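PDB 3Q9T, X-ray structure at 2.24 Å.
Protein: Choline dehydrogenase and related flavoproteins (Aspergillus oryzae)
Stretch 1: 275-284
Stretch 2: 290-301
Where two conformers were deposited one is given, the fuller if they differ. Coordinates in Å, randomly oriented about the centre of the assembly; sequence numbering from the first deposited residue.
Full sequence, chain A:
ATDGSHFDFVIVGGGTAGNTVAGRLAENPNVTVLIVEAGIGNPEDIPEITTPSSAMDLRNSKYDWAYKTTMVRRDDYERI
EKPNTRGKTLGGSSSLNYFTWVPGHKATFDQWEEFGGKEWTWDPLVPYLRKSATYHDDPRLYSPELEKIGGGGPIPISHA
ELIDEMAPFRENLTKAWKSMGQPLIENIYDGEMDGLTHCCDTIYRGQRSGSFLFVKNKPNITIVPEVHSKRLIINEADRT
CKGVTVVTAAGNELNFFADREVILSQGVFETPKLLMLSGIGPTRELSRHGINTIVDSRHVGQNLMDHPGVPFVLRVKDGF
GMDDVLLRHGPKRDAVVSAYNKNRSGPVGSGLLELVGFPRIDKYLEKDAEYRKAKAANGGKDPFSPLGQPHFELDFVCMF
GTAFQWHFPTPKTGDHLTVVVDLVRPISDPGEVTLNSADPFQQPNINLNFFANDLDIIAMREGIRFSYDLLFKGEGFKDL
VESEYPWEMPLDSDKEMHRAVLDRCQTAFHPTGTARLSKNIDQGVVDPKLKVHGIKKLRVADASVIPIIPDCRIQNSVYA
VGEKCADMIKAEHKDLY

Stretch 1, residues 275-284: LMLSGIGPTR
Stretch 2 (290-301) GINTIVDSRHVG

Residues 275-277 close a helix that ends in a Schellman motif: Gly279 (phi/psi 93/16) leaves helical geometry, Gly279 N donates to Met276 O at 3.0 Å and Ile280 N to Leu275 O at 2.9 Å. Stretch 1 then extends through Ile280 (-123/109) and Gly281 (166/-166), and Pro282 (-71/124) occupies the N-cap position, right before the next helix. Alongside runs Val295 (-131/122) and Asp296 (-76/95), in parallel register: CA atoms lie 4.9 Å apart for Ile280 and Val295, 5.5 Å for Gly281 and Asp296. Ser297 to Val300 forms a type I turn.

Backbone hydrogen bonds fix this register. Gly279 O accepts from both Ile294 N (2.8 Å, 152°) and Val295 N (3.1 Å, 167°). Gly281 N reaches Val295 O at 3.3 Å, and Gly281 O receives Ser297 N at 2.9 Å, so Gly281 bonds to residues flanking Asp296, as parallel pairing requires. The bare CA of Gly279 approaches Asn292 O to 3.3 Å; a CB there would lie 3.0 Å from Ile294 CG1, a clash.

Polar side chains bond beyond the strand pair. Asp296 (chi1 t) turns its carboxylate back, placing OD2 3.0 Å from Thr283 N, an amide at the start of the helix. Thr283 (chi1 t) and Thr293 (chi1 m) share a hydrogen bond, OG1 to OG1, at 2.7 Å; either may donate.

Apolar packing centres on Val300 (chi1 t), whose CG1 lies 3.7 Å from Met276 CG and 4.1 Å from Leu275 CB, while its CB is 4.2 Å from Pro282 CD. Ile280 (m, t) shares a sheet face with Val295 (t), CG2 to CB 4.2 Å. Ile291 (m, t) packs CD1 against Leu277 CD2 (m, t) at 3.9 Å. Together the stretches bury 750 Å².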

# COMPACT_ATOMS: atom_id res chain seq x y z
N LEU A 275 5.90 -9.05 -25.16
CA LEU A 275 5.71 -10.40 -25.69
C LEU A 275 4.21 -10.72 -25.68
O LEU A 275 3.66 -11.14 -26.69
CB LEU A 275 6.48 -11.45 -24.90
CG LEU A 275 8.00 -11.54 -25.13
CD1 LEU A 275 8.63 -12.58 -24.19
CD2 LEU A 275 8.29 -11.88 -26.57
N MET A 276 3.56 -10.46 -24.55
CA MET A 276 2.14 -10.77 -24.45
C MET A 276 1.29 -9.99 -25.44
O MET A 276 0.43 -10.56 -26.08
CB MET A 276 1.64 -10.62 -23.02
CG MET A 276 2.22 -11.69 -22.11
SD MET A 276 1.58 -11.66 -20.43
CE MET A 276 2.39 -10.22 -19.75
N LEU A 277 1.55 -8.70 -25.59
CA LEU A 277 0.82 -7.86 -26.54
C LEU A 277 1.04 -8.34 -27.96
O LEU A 277 0.27 -8.02 -28.85
CB LEU A 277 1.28 -6.40 -26.43
CG LEU A 277 0.87 -5.65 -25.14
CD1 LEU A 277 1.35 -4.22 -25.17
CD2 LEU A 277 -0.63 -5.71 -24.94
N SER A 278 2.10 -9.12 -28.16
CA SER A 278 2.48 -9.58 -29.48
C SER A 278 1.99 -11.00 -29.73
O SER A 278 2.30 -11.59 -30.76
CB SER A 278 3.99 -9.52 -29.65
OG SER A 278 4.46 -8.20 -29.51
N GLY A 279 1.23 -11.54 -28.78
CA GLY A 279 0.66 -12.86 -28.93
C GLY A 279 1.49 -14.00 -28.36
O GLY A 279 1.24 -15.16 -28.66
N ILE A 280 2.46 -13.68 -27.51
CA ILE A 280 3.29 -14.73 -26.93
C ILE A 280 3.21 -14.67 -25.41
O ILE A 280 3.75 -13.75 -24.81
CB ILE A 280 4.77 -14.57 -27.33
CG1 ILE A 280 4.91 -14.50 -28.86
CG2 ILE A 280 5.59 -15.72 -26.75
CD1 ILE A 280 6.13 -13.76 -29.32
N GLY A 281 2.55 -15.65 -24.81
CA GLY A 281 2.38 -15.69 -23.37
C GLY A 281 1.32 -16.70 -22.99
O GLY A 281 0.93 -17.54 -23.80
N PRO A 282 0.86 -16.63 -21.74
CA PRO A 282 -0.13 -17.62 -21.26
C PRO A 282 -1.46 -17.36 -21.93
O PRO A 282 -1.99 -16.25 -21.81
CB PRO A 282 -0.22 -17.34 -19.74
CG PRO A 282 0.95 -16.44 -19.43
CD PRO A 282 1.25 -15.68 -20.70
N THR A 283 -2.01 -18.37 -22.60
CA THR A 283 -3.12 -18.17 -23.52
C THR A 283 -4.36 -17.61 -22.83
O THR A 283 -5.04 -16.74 -23.37
CB THR A 283 -3.44 -19.48 -24.31
OG1 THR A 283 -4.36 -19.19 -25.37
CG2 THR A 283 -4.01 -20.55 -23.39
N ARG A 284 -4.62 -18.08 -21.61
CA ARG A 284 -5.77 -17.62 -20.84
C ARG A 284 -5.63 -16.12 -20.53
O ARG A 284 -6.60 -15.37 -20.58
CB ARG A 284 -5.90 -18.45 -19.55
CG ARG A 284 -7.27 -18.48 -18.90
CD ARG A 284 -7.21 -19.25 -17.56
NE ARG A 284 -6.42 -20.48 -17.67
CZ ARG A 284 -6.86 -21.62 -18.20
NH1 ARG A 284 -8.10 -21.69 -18.68
NH2 ARG A 284 -6.08 -22.68 -18.26
N GLY A 290 -8.32 -9.86 -25.03
CA GLY A 290 -8.64 -9.73 -26.44
C GLY A 290 -7.45 -9.93 -27.37
O GLY A 290 -7.51 -9.56 -28.54
N ILE A 291 -6.37 -10.54 -26.87
CA ILE A 291 -5.19 -10.80 -27.71
C ILE A 291 -5.15 -12.24 -28.22
O ILE A 291 -5.28 -13.19 -27.46
CB ILE A 291 -3.89 -10.53 -26.93
CG1 ILE A 291 -3.89 -9.09 -26.38
CG2 ILE A 291 -2.67 -10.79 -27.82
CD1 ILE A 291 -2.88 -8.87 -25.28
N ASN A 292 -4.97 -12.40 -29.52
CA ASN A 292 -4.77 -13.74 -30.06
C ASN A 292 -3.53 -14.42 -29.49
O ASN A 292 -2.54 -13.77 -29.17
CB ASN A 292 -4.68 -13.68 -31.58
CG ASN A 292 -6.01 -13.38 -32.21
OD1 ASN A 292 -7.05 -13.90 -31.78
ND2 ASN A 292 -6.00 -12.53 -33.23
N THR A 293 -3.59 -15.73 -29.36
CA THR A 293 -2.43 -16.47 -28.92
C THR A 293 -1.71 -17.01 -30.13
O THR A 293 -2.27 -17.78 -30.89
CB THR A 293 -2.82 -17.65 -28.04
OG1 THR A 293 -3.55 -17.16 -26.92
CG2 THR A 293 -1.57 -18.39 -27.54
N ILE A 294 -0.47 -16.58 -30.32
CA ILE A 294 0.35 -17.15 -31.38
C ILE A 294 1.15 -18.30 -30.81
O ILE A 294 1.22 -19.37 -31.40
CB ILE A 294 1.27 -16.10 -31.99
CG1 ILE A 294 0.43 -15.04 -32.72
CG2 ILE A 294 2.26 -16.77 -32.93
CD1 ILE A 294 1.23 -13.87 -33.21
N VAL A 295 1.73 -18.10 -29.63
CA VAL A 295 2.42 -19.16 -28.92
C VAL A 295 1.95 -19.20 -27.47
O VAL A 295 2.07 -18.22 -26.76
CB VAL A 295 3.96 -18.94 -28.94
CG1 VAL A 295 4.67 -19.97 -28.05
CG2 VAL A 295 4.49 -18.98 -30.36
N ASP A 296 1.42 -20.33 -27.04
CA ASP A 296 1.05 -20.47 -25.64
C ASP A 296 2.32 -20.70 -24.81
O ASP A 296 2.81 -21.82 -24.70
CB ASP A 296 0.03 -21.60 -25.45
CG ASP A 296 -0.45 -21.73 -24.00
OD1 ASP A 296 -0.90 -22.82 -23.60
OD2 ASP A 296 -0.36 -20.73 -23.25
N SER A 297 2.87 -19.61 -24.27
CA SER A 297 4.11 -19.65 -23.50
C SER A 297 3.80 -19.31 -22.04
O SER A 297 3.80 -18.15 -21.64
CB SER A 297 5.11 -18.66 -24.10
OG SER A 297 6.41 -18.85 -23.58
N ARG A 298 3.53 -20.35 -21.26
CA ARG A 298 3.04 -20.22 -19.88
C ARG A 298 3.92 -19.39 -18.96
O ARG A 298 3.44 -18.80 -17.99
CB ARG A 298 2.87 -21.61 -19.23
CG ARG A 298 1.98 -22.59 -19.98
CD ARG A 298 1.45 -23.67 -19.03
NE ARG A 298 2.18 -24.94 -19.03
CZ ARG A 298 3.50 -25.09 -19.19
NH1 ARG A 298 4.29 -24.05 -19.36
NH2 ARG A 298 4.03 -26.30 -19.15
N HIS A 299 5.21 -19.36 -19.24
CA HIS A 299 6.16 -18.76 -18.31
C HIS A 299 6.35 -17.26 -18.50
O HIS A 299 7.06 -16.61 -17.72
CB HIS A 299 7.51 -19.51 -18.37
CG HIS A 299 7.49 -20.84 -17.69
ND1 HIS A 299 7.68 -20.98 -16.33
CD2 HIS A 299 7.28 -22.09 -18.17
CE1 HIS A 299 7.59 -22.26 -16.01
NE2 HIS A 299 7.35 -22.95 -17.11
N VAL A 300 5.75 -16.70 -19.55
CA VAL A 300 5.96 -15.29 -19.85
C VAL A 300 5.37 -14.40 -18.75
O VAL A 300 4.17 -14.47 -18.45
CB VAL A 300 5.36 -14.90 -21.21
CG1 VAL A 300 5.43 -13.37 -21.41
CG2 VAL A 300 6.08 -15.63 -22.35
N GLY A 301 6.20 -13.56 -18.14
CA GLY A 301 5.75 -12.74 -17.02
C GLY A 301 5.78 -13.48 -15.68
O GLY A 301 5.70 -12.85 -14.64